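Long-range contacts in soluble lytic murein transglycosylase (Escherichia coli, PDB 1QSA), which cleaves the glycosidic bonds between N-acetylmuramic acid and N-acetylglucosamine in peptidoglycan, leaving a 1,6-anhydro bond in the muramic acid residue: residues L155-R160 with A177-A182; D212-M217 with Q242-N247; T203-T208 with P238-A243; N197-L202 with A223-Q228; M217-F222 with Q252-I257. All blocks are in the same frame, centred on the assembly; numbering follows the deposited sequence. Where two conformers were deposited one is given.

Contact 1 (L155-R160 with A177-A182). With SO4 (sulfate ion), chain M.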
# COMPACT_ATOMS: atom_id res chain seq x y z
N LEU A 155 -27.35 1.43 20.63
CA LEU A 155 -27.15 0.71 19.37
C LEU A 155 -25.83 1.13 18.72
O LEU A 155 -25.21 0.34 18.02
CB LEU A 155 -28.30 0.94 18.39
CG LEU A 155 -29.63 0.24 18.67
CD1 LEU A 155 -30.63 0.63 17.57
CD2 LEU A 155 -29.46 -1.27 18.73
N ALA A 156 -25.41 2.39 18.93
CA ALA A 156 -24.15 2.88 18.37
C ALA A 156 -22.99 2.21 19.11
O ALA A 156 -21.94 1.93 18.52
CB ALA A 156 -24.05 4.40 18.48
N TYR A 157 -23.19 1.94 20.40
CA TYR A 157 -22.16 1.29 21.22
C TYR A 157 -21.96 -0.13 20.70
O TYR A 157 -20.83 -0.55 20.41
CB TYR A 157 -22.58 1.26 22.69
CG TYR A 157 -21.45 0.90 23.63
CD1 TYR A 157 -21.04 -0.43 23.81
CD2 TYR A 157 -20.74 1.90 24.30
CE1 TYR A 157 -19.96 -0.76 24.62
CE2 TYR A 157 -19.64 1.58 25.12
CZ TYR A 157 -19.26 0.26 25.27
OH TYR A 157 -18.18 -0.04 26.06
N LEU A 158 -23.07 -0.85 20.52
CA LEU A 158 -23.02 -2.23 20.04
C LEU A 158 -22.45 -2.30 18.61
O LEU A 158 -21.70 -3.23 18.28
CB LEU A 158 -24.42 -2.85 20.12
CG LEU A 158 -24.47 -4.38 20.18
CD1 LEU A 158 -23.71 -4.89 21.42
CD2 LEU A 158 -25.93 -4.82 20.21
N GLU A 159 -22.76 -1.30 17.79
CA GLU A 159 -22.26 -1.24 16.42
C GLU A 159 -20.73 -1.13 16.37
O GLU A 159 -20.08 -1.71 15.50
CB GLU A 159 -22.91 -0.06 15.67
CG GLU A 159 -22.32 0.25 14.29
CD GLU A 159 -22.46 -0.89 13.28
OE1 GLU A 159 -23.13 -1.90 13.57
OE2 GLU A 159 -21.88 -0.75 12.17
N ARG A 160 -20.14 -0.38 17.31
CA ARG A 160 -18.69 -0.29 17.31
C ARG A 160 -18.06 -1.65 17.64
O ARG A 160 -16.98 -1.97 17.14
CB ARG A 160 -18.16 0.79 18.26
CG ARG A 160 -16.68 1.02 18.02
CD ARG A 160 -16.08 2.17 18.82
NE ARG A 160 -14.72 2.44 18.36
CZ ARG A 160 -13.77 3.03 19.07
NH1 ARG A 160 -14.01 3.41 20.32
NH2 ARG A 160 -12.57 3.21 18.54
N ALA A 177 -16.78 -4.38 25.50
CA ALA A 177 -17.67 -5.32 26.19
C ALA A 177 -17.46 -5.26 27.71
O ALA A 177 -18.40 -5.48 28.48
CB ALA A 177 -17.49 -6.75 25.67
N GLY A 178 -16.24 -4.95 28.14
CA GLY A 178 -15.95 -4.83 29.56
C GLY A 178 -16.67 -3.64 30.18
O GLY A 178 -16.92 -3.61 31.38
N GLN A 179 -16.99 -2.64 29.36
CA GLN A 179 -17.70 -1.43 29.81
C GLN A 179 -19.11 -1.41 29.20
O GLN A 179 -19.69 -0.35 29.01
CB GLN A 179 -16.94 -0.17 29.35
CG GLN A 179 -15.44 -0.15 29.64
CD GLN A 179 -14.70 1.00 28.96
OE1 GLN A 179 -15.32 1.91 28.40
NE2 GLN A 179 -13.38 0.97 29.01
N MET A 180 -19.66 -2.58 28.90
CA MET A 180 -20.98 -2.67 28.27
C MET A 180 -22.15 -1.95 28.95
O MET A 180 -22.29 -2.00 30.18
CB MET A 180 -21.37 -4.15 28.12
CG MET A 180 -22.54 -4.40 27.19
SD MET A 180 -22.05 -4.20 25.49
CE MET A 180 -21.71 -5.92 25.03
N PRO A 181 -22.97 -1.22 28.17
CA PRO A 181 -24.12 -0.53 28.75
C PRO A 181 -25.03 -1.63 29.30
O PRO A 181 -25.01 -2.76 28.80
CB PRO A 181 -24.77 0.14 27.54
CG PRO A 181 -23.61 0.43 26.64
CD PRO A 181 -22.73 -0.79 26.78
N ALA A 182 -25.85 -1.31 30.31
CA ALA A 182 -26.74 -2.30 30.91
C ALA A 182 -27.64 -3.04 29.91
O ALA A 182 -27.94 -4.22 30.11
CB ALA A 182 -27.59 -1.65 32.00
S SO4 M . -25.14 2.22 31.49
O1 SO4 M . -26.12 2.18 30.38
O2 SO4 M . -24.89 0.85 31.98
O3 SO4 M . -23.88 2.83 31.03
O4 SO4 M . -25.70 3.02 32.60

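Contact 2 (D212-M217 with Q242-N247). With SO4 (sulfate ion), chain G.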
# COMPACT_ATOMS: atom_id res chain seq x y z
N ASP A 212 -29.03 -10.39 14.10
CA ASP A 212 -28.10 -9.96 13.07
C ASP A 212 -26.73 -9.71 13.70
O ASP A 212 -25.69 -10.05 13.13
CB ASP A 212 -28.60 -8.69 12.39
CG ASP A 212 -27.77 -8.31 11.18
OD1 ASP A 212 -27.58 -9.18 10.30
OD2 ASP A 212 -27.30 -7.15 11.13
N PHE A 213 -26.73 -9.17 14.92
CA PHE A 213 -25.49 -8.89 15.63
C PHE A 213 -24.71 -10.17 15.99
O PHE A 213 -23.53 -10.30 15.61
CB PHE A 213 -25.76 -8.09 16.91
CG PHE A 213 -24.53 -7.85 17.75
CD1 PHE A 213 -23.58 -6.90 17.36
CD2 PHE A 213 -24.30 -8.60 18.91
CE1 PHE A 213 -22.42 -6.71 18.12
CE2 PHE A 213 -23.14 -8.41 19.67
CZ PHE A 213 -22.19 -7.46 19.27
N THR A 214 -25.35 -11.10 16.70
CA THR A 214 -24.65 -12.31 17.11
C THR A 214 -24.26 -13.21 15.94
O THR A 214 -23.25 -13.91 16.02
CB THR A 214 -25.42 -13.11 18.17
OG1 THR A 214 -26.72 -13.44 17.66
CG2 THR A 214 -25.56 -12.29 19.45
N ARG A 215 -25.00 -13.13 14.83
CA ARG A 215 -24.68 -13.93 13.65
C ARG A 215 -23.42 -13.36 13.00
O ARG A 215 -22.51 -14.11 12.64
CB ARG A 215 -25.85 -13.94 12.66
CG ARG A 215 -27.00 -14.82 13.13
CD ARG A 215 -28.22 -14.67 12.24
NE ARG A 215 -29.35 -15.41 12.79
CZ ARG A 215 -30.56 -14.89 13.00
NH1 ARG A 215 -30.81 -13.61 12.72
NH2 ARG A 215 -31.53 -15.65 13.51
N GLN A 216 -23.34 -12.04 12.90
CA GLN A 216 -22.16 -11.41 12.31
C GLN A 216 -20.92 -11.61 13.18
O GLN A 216 -19.82 -11.84 12.66
CB GLN A 216 -22.40 -9.93 12.07
CG GLN A 216 -23.39 -9.66 10.96
CD GLN A 216 -23.31 -8.23 10.51
OE1 GLN A 216 -22.24 -7.75 10.15
NE2 GLN A 216 -24.43 -7.52 10.58
N MET A 217 -21.09 -11.53 14.50
CA MET A 217 -19.98 -11.73 15.42
C MET A 217 -19.47 -13.17 15.29
O MET A 217 -18.27 -13.41 15.18
CB MET A 217 -20.44 -11.47 16.86
CG MET A 217 -20.75 -10.00 17.18
SD MET A 217 -19.27 -8.94 17.18
CE MET A 217 -18.53 -9.41 18.74
N GLN A 242 -27.64 -24.41 12.71
CA GLN A 242 -28.80 -24.77 13.53
C GLN A 242 -28.91 -23.89 14.78
O GLN A 242 -30.01 -23.47 15.14
CB GLN A 242 -28.72 -26.25 13.91
CG GLN A 242 -29.93 -26.76 14.71
CD GLN A 242 -29.58 -27.03 16.15
OE1 GLN A 242 -29.53 -26.12 16.98
NE2 GLN A 242 -29.32 -28.30 16.47
N ALA A 243 -27.79 -23.60 15.42
CA ALA A 243 -27.77 -22.77 16.63
C ALA A 243 -28.26 -21.33 16.39
O ALA A 243 -28.85 -20.72 17.29
CB ALA A 243 -26.38 -22.74 17.24
N GLN A 244 -28.03 -20.80 15.19
CA GLN A 244 -28.45 -19.44 14.88
C GLN A 244 -29.51 -19.32 13.80
O GLN A 244 -29.79 -18.22 13.33
CB GLN A 244 -27.24 -18.57 14.52
CG GLN A 244 -26.24 -18.46 15.65
CD GLN A 244 -25.14 -17.47 15.34
OE1 GLN A 244 -24.53 -17.51 14.27
NE2 GLN A 244 -24.86 -16.58 16.29
N GLN A 245 -30.11 -20.46 13.43
CA GLN A 245 -31.16 -20.51 12.40
C GLN A 245 -30.74 -19.72 11.16
O GLN A 245 -31.51 -18.94 10.62
CB GLN A 245 -32.49 -19.96 12.95
CG GLN A 245 -32.84 -20.38 14.38
CD GLN A 245 -32.51 -19.30 15.43
OE1 GLN A 245 -32.79 -18.12 15.23
NE2 GLN A 245 -31.91 -19.72 16.54
N LEU A 246 -29.51 -19.95 10.71
CA LEU A 246 -28.99 -19.22 9.55
C LEU A 246 -29.73 -19.48 8.25
O LEU A 246 -30.17 -20.60 7.97
CB LEU A 246 -27.50 -19.53 9.37
CG LEU A 246 -26.58 -19.23 10.55
CD1 LEU A 246 -25.16 -19.58 10.17
CD2 LEU A 246 -26.67 -17.77 10.98
N ASN A 247 -29.90 -18.42 7.46
CA ASN A 247 -30.57 -18.53 6.17
C ASN A 247 -29.56 -19.05 5.14
O ASN A 247 -28.38 -19.25 5.46
CB ASN A 247 -31.20 -17.20 5.74
CG ASN A 247 -30.19 -16.08 5.55
OD1 ASN A 247 -29.09 -16.29 5.04
ND2 ASN A 247 -30.58 -14.86 5.91
S SO4 G . -32.61 -18.08 19.89
O1 SO4 G . -32.11 -18.48 21.22
O2 SO4 G . -33.26 -16.76 19.97
O3 SO4 G . -31.48 -18.02 18.94
O4 SO4 G . -33.59 -19.08 19.42
O HOH W 1 -26.55 -16.75 18.64
O HOH W 2 -23.08 -16.78 11.92

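Contact 3 (T203-T208 with P238-A243)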
# COMPACT_ATOMS: atom_id res chain seq x y z
N THR A 203 -20.29 -22.29 21.28
CA THR A 203 -20.86 -22.04 22.61
C THR A 203 -21.52 -20.65 22.58
O THR A 203 -22.65 -20.49 23.03
CB THR A 203 -19.78 -22.07 23.71
OG1 THR A 203 -19.18 -23.37 23.75
CG2 THR A 203 -20.38 -21.78 25.07
N PHE A 204 -20.82 -19.68 21.98
CA PHE A 204 -21.34 -18.31 21.85
C PHE A 204 -22.68 -18.33 21.10
O PHE A 204 -23.65 -17.72 21.52
CB PHE A 204 -20.31 -17.44 21.09
CG PHE A 204 -20.80 -16.04 20.77
CD1 PHE A 204 -20.63 -15.00 21.69
CD2 PHE A 204 -21.40 -15.76 19.54
CE1 PHE A 204 -21.04 -13.70 21.38
CE2 PHE A 204 -21.82 -14.45 19.22
CZ PHE A 204 -21.64 -13.42 20.15
N ALA A 205 -22.71 -19.06 19.98
CA ALA A 205 -23.90 -19.18 19.14
C ALA A 205 -25.09 -19.85 19.83
O ALA A 205 -26.24 -19.48 19.59
CB ALA A 205 -23.55 -19.93 17.86
N ARG A 206 -24.82 -20.84 20.66
CA ARG A 206 -25.88 -21.57 21.35
C ARG A 206 -26.39 -20.89 22.62
O ARG A 206 -27.56 -21.04 22.96
CB ARG A 206 -25.40 -22.98 21.70
CG ARG A 206 -25.16 -23.87 20.50
CD ARG A 206 -24.52 -25.17 20.92
NE ARG A 206 -24.57 -26.16 19.85
CZ ARG A 206 -23.92 -27.33 19.88
NH1 ARG A 206 -23.16 -27.64 20.91
NH2 ARG A 206 -24.04 -28.17 18.86
N THR A 207 -25.52 -20.15 23.31
CA THR A 207 -25.90 -19.49 24.55
C THR A 207 -26.42 -18.06 24.44
O THR A 207 -26.83 -17.48 25.45
CB THR A 207 -24.77 -19.53 25.59
OG1 THR A 207 -23.64 -18.79 25.11
CG2 THR A 207 -24.36 -20.97 25.87
N THR A 208 -26.37 -17.48 23.25
CA THR A 208 -26.87 -16.13 23.02
C THR A 208 -28.03 -16.21 22.04
O THR A 208 -28.14 -17.17 21.26
CB THR A 208 -25.79 -15.16 22.44
OG1 THR A 208 -25.44 -15.57 21.10
CG2 THR A 208 -24.54 -15.13 23.31
N PRO A 238 -22.95 -27.38 10.21
CA PRO A 238 -24.33 -27.76 10.54
C PRO A 238 -24.77 -27.29 11.93
O PRO A 238 -25.86 -26.73 12.08
CB PRO A 238 -24.31 -29.29 10.43
CG PRO A 238 -23.30 -29.53 9.35
CD PRO A 238 -22.19 -28.54 9.69
N SER A 239 -23.92 -27.49 12.93
CA SER A 239 -24.23 -27.09 14.30
C SER A 239 -24.40 -25.58 14.43
O SER A 239 -25.29 -25.11 15.15
CB SER A 239 -23.15 -27.56 15.27
OG SER A 239 -23.18 -28.96 15.42
N LEU A 240 -23.54 -24.82 13.76
CA LEU A 240 -23.61 -23.36 13.81
C LEU A 240 -24.87 -22.85 13.10
O LEU A 240 -25.57 -21.97 13.62
CB LEU A 240 -22.36 -22.73 13.19
CG LEU A 240 -22.19 -21.21 13.31
CD1 LEU A 240 -22.35 -20.76 14.76
CD2 LEU A 240 -20.82 -20.83 12.77
N ALA A 241 -25.18 -23.42 11.94
CA ALA A 241 -26.36 -23.03 11.18
C ALA A 241 -27.63 -23.29 11.99
O ALA A 241 -28.55 -22.48 11.99
CB ALA A 241 -26.41 -23.76 9.84
N GLN A 242 -27.64 -24.41 12.71
CA GLN A 242 -28.80 -24.77 13.53
C GLN A 242 -28.91 -23.89 14.78
O GLN A 242 -30.01 -23.47 15.14
CB GLN A 242 -28.72 -26.25 13.91
CG GLN A 242 -29.93 -26.76 14.71
CD GLN A 242 -29.58 -27.03 16.15
OE1 GLN A 242 -29.53 -26.12 16.98
NE2 GLN A 242 -29.32 -28.30 16.47
N ALA A 243 -27.79 -23.60 15.42
CA ALA A 243 -27.77 -22.77 16.63
C ALA A 243 -28.26 -21.33 16.39
O ALA A 243 -28.85 -20.72 17.29
CB ALA A 243 -26.38 -22.74 17.24
O HOH W 3 -26.24 -26.52 17.41

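Contact 4 (N197-L202 with A223-Q228)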
# COMPACT_ATOMS: atom_id res chain seq x y z
N ASN A 197 -10.87 -16.04 22.44
CA ASN A 197 -10.63 -17.31 21.76
C ASN A 197 -11.82 -17.60 20.85
O ASN A 197 -12.91 -17.96 21.31
CB ASN A 197 -10.45 -18.42 22.80
CG ASN A 197 -10.26 -19.78 22.17
OD1 ASN A 197 -10.10 -19.90 20.96
ND2 ASN A 197 -10.28 -20.81 23.00
N PRO A 198 -11.61 -17.48 19.52
CA PRO A 198 -12.66 -17.73 18.54
C PRO A 198 -13.20 -19.15 18.56
O PRO A 198 -14.26 -19.41 17.99
CB PRO A 198 -11.98 -17.39 17.21
CG PRO A 198 -10.56 -17.75 17.46
CD PRO A 198 -10.31 -17.25 18.86
N ASN A 199 -12.49 -20.05 19.22
CA ASN A 199 -12.95 -21.43 19.31
C ASN A 199 -14.16 -21.59 20.22
O ASN A 199 -14.75 -22.67 20.27
CB ASN A 199 -11.81 -22.37 19.71
CG ASN A 199 -10.80 -22.51 18.60
OD1 ASN A 199 -11.08 -23.08 17.55
ND2 ASN A 199 -9.63 -21.91 18.80
N THR A 200 -14.55 -20.52 20.91
CA THR A 200 -15.75 -20.57 21.75
C THR A 200 -16.98 -20.21 20.90
O THR A 200 -18.09 -20.10 21.42
CB THR A 200 -15.67 -19.57 22.93
OG1 THR A 200 -15.47 -18.24 22.43
CG2 THR A 200 -14.53 -19.93 23.87
N VAL A 201 -16.80 -20.07 19.59
CA VAL A 201 -17.89 -19.68 18.70
C VAL A 201 -19.18 -20.50 18.74
O VAL A 201 -20.27 -19.92 18.70
CB VAL A 201 -17.42 -19.48 17.23
CG1 VAL A 201 -16.99 -20.80 16.59
CG2 VAL A 201 -18.53 -18.80 16.42
N LEU A 202 -19.09 -21.82 18.83
CA LEU A 202 -20.32 -22.62 18.87
C LEU A 202 -21.05 -22.41 20.20
O LEU A 202 -22.29 -22.33 20.22
CB LEU A 202 -20.03 -24.10 18.61
CG LEU A 202 -21.27 -24.98 18.45
CD1 LEU A 202 -22.18 -24.46 17.34
CD2 LEU A 202 -20.83 -26.41 18.14
N ALA A 223 -14.42 -17.53 10.90
CA ALA A 223 -13.33 -17.35 9.95
C ALA A 223 -11.97 -17.53 10.66
O ALA A 223 -11.05 -18.13 10.10
CB ALA A 223 -13.41 -15.97 9.31
N SER A 224 -11.85 -17.06 11.90
CA SER A 224 -10.61 -17.22 12.66
C SER A 224 -10.35 -18.70 12.96
O SER A 224 -9.21 -19.18 12.89
CB SER A 224 -10.65 -16.41 13.96
OG SER A 224 -10.82 -15.03 13.69
N VAL A 225 -11.43 -19.42 13.28
CA VAL A 225 -11.34 -20.86 13.56
C VAL A 225 -10.89 -21.60 12.30
O VAL A 225 -10.04 -22.48 12.38
CB VAL A 225 -12.70 -21.45 14.03
CG1 VAL A 225 -12.63 -22.98 14.09
CG2 VAL A 225 -13.07 -20.89 15.40
N ALA A 226 -11.46 -21.24 11.15
CA ALA A 226 -11.10 -21.89 9.88
C ALA A 226 -9.65 -21.65 9.50
O ALA A 226 -9.03 -22.49 8.85
CB ALA A 226 -12.01 -21.41 8.76
N ARG A 227 -9.13 -20.49 9.88
CA ARG A 227 -7.74 -20.15 9.58
C ARG A 227 -6.79 -21.05 10.38
O ARG A 227 -5.72 -21.41 9.91
CB ARG A 227 -7.48 -18.68 9.90
CG ARG A 227 -6.13 -18.16 9.45
CD ARG A 227 -6.03 -16.66 9.70
NE ARG A 227 -4.72 -16.13 9.35
CZ ARG A 227 -3.74 -15.93 10.22
NH1 ARG A 227 -3.91 -16.22 11.51
NH2 ARG A 227 -2.58 -15.44 9.81
N GLN A 228 -7.21 -21.42 11.59
CA GLN A 228 -6.43 -22.29 12.47
C GLN A 228 -6.58 -23.77 12.09
O GLN A 228 -5.60 -24.51 12.06
CB GLN A 228 -6.89 -22.13 13.93
CG GLN A 228 -6.68 -20.76 14.55
CD GLN A 228 -7.23 -20.66 15.97
OE1 GLN A 228 -7.49 -21.67 16.62
NE2 GLN A 228 -7.42 -19.43 16.45

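Contact 5 (M217-F222 with Q252-I257)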
# COMPACT_ATOMS: atom_id res chain seq x y z
N MET A 217 -21.09 -11.53 14.50
CA MET A 217 -19.98 -11.73 15.42
C MET A 217 -19.47 -13.17 15.29
O MET A 217 -18.27 -13.41 15.18
CB MET A 217 -20.44 -11.47 16.86
CG MET A 217 -20.75 -10.00 17.18
SD MET A 217 -19.27 -8.94 17.18
CE MET A 217 -18.53 -9.41 18.74
N ALA A 218 -20.40 -14.12 15.25
CA ALA A 218 -20.00 -15.53 15.12
C ALA A 218 -19.33 -15.82 13.78
O ALA A 218 -18.41 -16.63 13.72
CB ALA A 218 -21.23 -16.44 15.33
N ALA A 219 -19.77 -15.17 12.71
CA ALA A 219 -19.17 -15.40 11.39
C ALA A 219 -17.71 -14.94 11.34
O ALA A 219 -16.88 -15.57 10.68
CB ALA A 219 -19.99 -14.73 10.30
N VAL A 220 -17.39 -13.87 12.06
CA VAL A 220 -16.00 -13.42 12.09
C VAL A 220 -15.15 -14.44 12.88
O VAL A 220 -14.08 -14.86 12.44
CB VAL A 220 -15.86 -12.00 12.73
CG1 VAL A 220 -14.38 -11.60 12.79
CG2 VAL A 220 -16.64 -10.97 11.92
N ALA A 221 -15.65 -14.85 14.05
CA ALA A 221 -14.93 -15.82 14.86
C ALA A 221 -14.75 -17.14 14.09
O ALA A 221 -13.70 -17.77 14.15
CB ALA A 221 -15.66 -16.07 16.17
N PHE A 222 -15.78 -17.51 13.33
CA PHE A 222 -15.76 -18.74 12.54
C PHE A 222 -14.61 -18.68 11.53
O PHE A 222 -13.91 -19.68 11.32
CB PHE A 222 -17.10 -18.93 11.84
CG PHE A 222 -17.16 -20.16 10.95
CD1 PHE A 222 -17.42 -21.42 11.49
CD2 PHE A 222 -16.97 -20.04 9.57
CE1 PHE A 222 -17.50 -22.55 10.66
CE2 PHE A 222 -17.05 -21.15 8.74
CZ PHE A 222 -17.31 -22.41 9.28
N GLN A 252 -24.05 -20.09 3.16
CA GLN A 252 -23.11 -20.06 2.04
C GLN A 252 -21.87 -19.24 2.40
O GLN A 252 -20.77 -19.58 1.96
CB GLN A 252 -23.74 -19.52 0.75
CG GLN A 252 -22.83 -19.65 -0.50
CD GLN A 252 -22.34 -21.09 -0.76
OE1 GLN A 252 -23.08 -22.06 -0.59
NE2 GLN A 252 -21.08 -21.22 -1.19
N GLU A 253 -22.04 -18.19 3.19
CA GLU A 253 -20.88 -17.39 3.60
C GLU A 253 -19.96 -18.28 4.41
O GLU A 253 -18.73 -18.22 4.27
CB GLU A 253 -21.27 -16.16 4.45
CG GLU A 253 -20.00 -15.38 4.88
CD GLU A 253 -20.23 -14.23 5.85
OE1 GLU A 253 -21.27 -14.19 6.53
OE2 GLU A 253 -19.33 -13.36 5.95
N LEU A 254 -20.53 -19.12 5.27
CA LEU A 254 -19.72 -20.02 6.08
C LEU A 254 -18.98 -21.02 5.17
O LEU A 254 -17.82 -21.33 5.40
CB LEU A 254 -20.57 -20.78 7.10
CG LEU A 254 -21.32 -19.96 8.14
CD1 LEU A 254 -21.93 -20.91 9.16
CD2 LEU A 254 -20.37 -18.97 8.85
N ARG A 255 -19.68 -21.51 4.14
CA ARG A 255 -19.06 -22.45 3.20
C ARG A 255 -17.89 -21.78 2.48
O ARG A 255 -16.84 -22.38 2.34
CB ARG A 255 -20.07 -22.93 2.16
CG ARG A 255 -21.09 -23.92 2.68
CD ARG A 255 -21.80 -24.61 1.53
NE ARG A 255 -22.97 -25.34 2.01
CZ ARG A 255 -24.22 -24.91 1.88
NH1 ARG A 255 -24.47 -23.76 1.27
NH2 ARG A 255 -25.22 -25.63 2.36
N ASP A 256 -18.09 -20.52 2.07
CA ASP A 256 -17.04 -19.76 1.37
C ASP A 256 -15.80 -19.62 2.24
O ASP A 256 -14.67 -19.76 1.77
CB ASP A 256 -17.54 -18.35 1.00
CG ASP A 256 -18.56 -18.33 -0.13
OD1 ASP A 256 -18.86 -19.38 -0.73
OD2 ASP A 256 -19.07 -17.24 -0.42
N ILE A 257 -16.02 -19.29 3.52
CA ILE A 257 -14.94 -19.12 4.48
C ILE A 257 -14.07 -20.38 4.57
O ILE A 257 -12.84 -20.29 4.51
CB ILE A 257 -15.52 -18.75 5.86
CG1 ILE A 257 -16.01 -17.30 5.83
CG2 ILE A 257 -14.49 -18.98 6.97
CD1 ILE A 257 -16.91 -16.94 6.99

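Contact 1 (L155-R160 with A177-A182)
Y157 of helix 154-166 lays its ring against P181, tying this helix of the alpha-superhelix to the loop that leaves the next one, 170-178. P181 CD stands over one face of the ring, shifted toward the rim, with the centroid of the Y157 ring 3.6 Å away, a CH-pi contact 19° off the ring normal. P181 CG adds a contact at 3.7 Å with Y157 CG. M180 SD approaches obliquely, 5.2 Å from the centroid of the Y157 ring, as a Met-aromatic contact, and the bent M180 chain carries its CE to 4.3 Å from L158 CD1. The Y157 side chain leaves its helix toward the loop, CG anti to the backbone N (chi1 -166°); its OH is hydrogen-bonded to L176 O. Further out, R147 of helix 138-148 bonds to Q179 O and packs on both Y157 and P181, while W129 meets the Y157 ring with the planes at about 45°. An alanine at Y157 would probably leave L176 O without its hydroxyl mate and open a gap beside P181 and M180. Just past P181, A182 N donates to O2 of a sulfate ion at 2.9 Å.

Contact 2 (D212-M217 with Q242-N247)
The R215 guanidinium meets Q244 and Q245 with its edge: Q244 O and Q245 OE1 both lie close to its plane. NE and NH2 grip Q244 O together, side-on, R215 NE at 2.9 Å from Q244 O and R215 NH2 at 3.1 Å from the same oxygen. The NE bond runs in the carbonyl plane, whereas NH2 comes in tilted 32° from it. NH2 also reaches Q245 OE1, but weakly, with the Q245 amide turned 84° from the guanidinium plane. The R215 chain is extended from CG to NE, and L246 CD2 touches it at CG and CD, 3.7 Å from R215 CG.

The Q244 amide goes the other way, sliding past R215 toward the helix. Its NE2 donates to T214 O at 3.1 Å, with the oxygen near the amide plane but the donor well above the carbonyl plane of T214. A water accepts from Q244 NE2, and another donates to both Q244 OE1 and R215 O, 2.9 Å from Q244 OE1; both ends of this buried amide are thus engaged. Q245 NE2 in turn donates to sulfate O3 at 3.0 Å; the ion, probably from the crystallisation liquor, also takes a bond from A210 N.

The contact binds the start of helix 212-228 to the turn between helices 230-243 and 248-260, where N247 caps the latter through Q250 N. T214 and Q244 also pack on helix 201-207, through F204 and A205 respectively.

Contact 3 (T203-T208 with P238-A243)
A205 and R206 meet L240 and A243 in a helix-helix contact of apolar side chains, two alanines and a leucine, with an arginine arm on its exposed side. It joins the last turns of helix 201-207 and helix 230-243, whose short segments run nearly parallel, 25° apart, with axes 9.1 Å from each other. A205 CB points at the partner helix and presses on L240 CD1 at 3.4 Å, tighter than usual for two carbons. A205 CB also meets a second methyl, A243 CB, at 4.0 Å. With alanine facing alanine the backbones come close, the CA atoms of R206 and A243 lying 5.2 Å apart.

Helix 212-228 comes between the two in the chain, so the contact joins alternate helices of the alpha-superhelix, a curved stack in which such helices run in similar directions. R206 stretches over the outside: its CG touches A243 CB at 3.7 Å, and the chain, extended from CG to NE, brings the guanidinium to S239, R206 NH2 lying 3.6 Å from S239 OG. A water at the edge of the guanidinium, in its plane, accepts from R206 NE at 3.0 Å and donates to S239 O at 2.8 Å, with a weak bond to Q242 OE1. L240 also packs on F222 and L254.

Contact 4 (N197-L202 with A223-Q228)
N199 and Q228 reach toward each other tip to tip, joining the 3-10 turn 198-200 to the last turn of helix 212-228. From CB, the N199 side chain sets out with CG anti to its carbonyl carbon (chi1 -69°), and CG comes within 3.9 Å of Q228 OE1. Its OD1 branch rests against the methyls of V225, CG2 being 3.7 Å from N199 OD1. The ND2 branch carries the polar link: it donates to Q228 OE1 at 3.1 Å in an almost straight bond, 173° at the hydrogen, the two amide planes 62° apart. N199 ND2 also donates to N197 OD1, on a lone pair, and the same oxygen takes N199 N in an Asx turn. Beside this tip, the P198 ring packs on the helix, its CB 3.6 Å from S224 CB and its CG near Q228 NE2, while V225 CG2 touches P198 O at 3.2 Å and V201 CG1 at 4.1 Å. V201 continues inward to A218, A221 and M236, within the helix stack of the alpha-superhelix. With N197 OD1 taking two donors and N199 ND2 giving to two acceptors, the N199 amide is probably held against rotation; the link, uncharged, sits beside the apolar contacts of P198 and V225.

Contact 5 (M217-F222 with Q252-I257)
Alternate helices of the alpha-superhelix, 212-228 and 248-260, meet here through F222, L254 and I257, with helix 230-243 linking them in the chain. Their short segments run almost parallel, 17° apart, with axes 10.5 Å from each other. F222 CB points toward the partner helix, with CG anti to the backbone N (chi1 178°). L254 CD2 lies over one face of the ring, 4.1 Å from the centroid of the F222 ring, a CH-pi contact 29° off the normal. I257 CG2 approaches obliquely from the other side of the ring plane, 3.7 Å from F222 CD2, and F222 CE2 touches the backbone at L254 O, 3.4 Å away. The ring is also packed by A233, I237 and L240 of helix 230-243, which makes F222 the meeting point of three helices. An alanine at F222 would probably open a gap between them and leave L254 CD2 and I257 CG2 without their ring partner. Around A219 the contact is lighter: I257 CD1 lies 3.9 Å from A219 O, and the extended E253 chain brings its OE1 to 4.0 Å from A219 CB.

Contacts 2 to 5 cluster around helix 212-228 and its neighbours; contact 1 precedes them in the chain and touches the cluster through L158 and the F213 ring of contact 2. Helix 212-228 serves contacts 2, 4 and 5; helix 201-207 serves 3 and 4; helix 230-243 serves 2 and 3. None is wholly core, each having buried and exposed residues. Their chemistry follows the elements joined: the helix-to-helix pairs, 3 and 5, are mainly apolar, apart from the water-linked arginine of contact 3. Polar bonds link the segments directly in contacts 2 and 4, at helix ends and turns, whereas contact 1 relies on an aromatic ring packed against a loop.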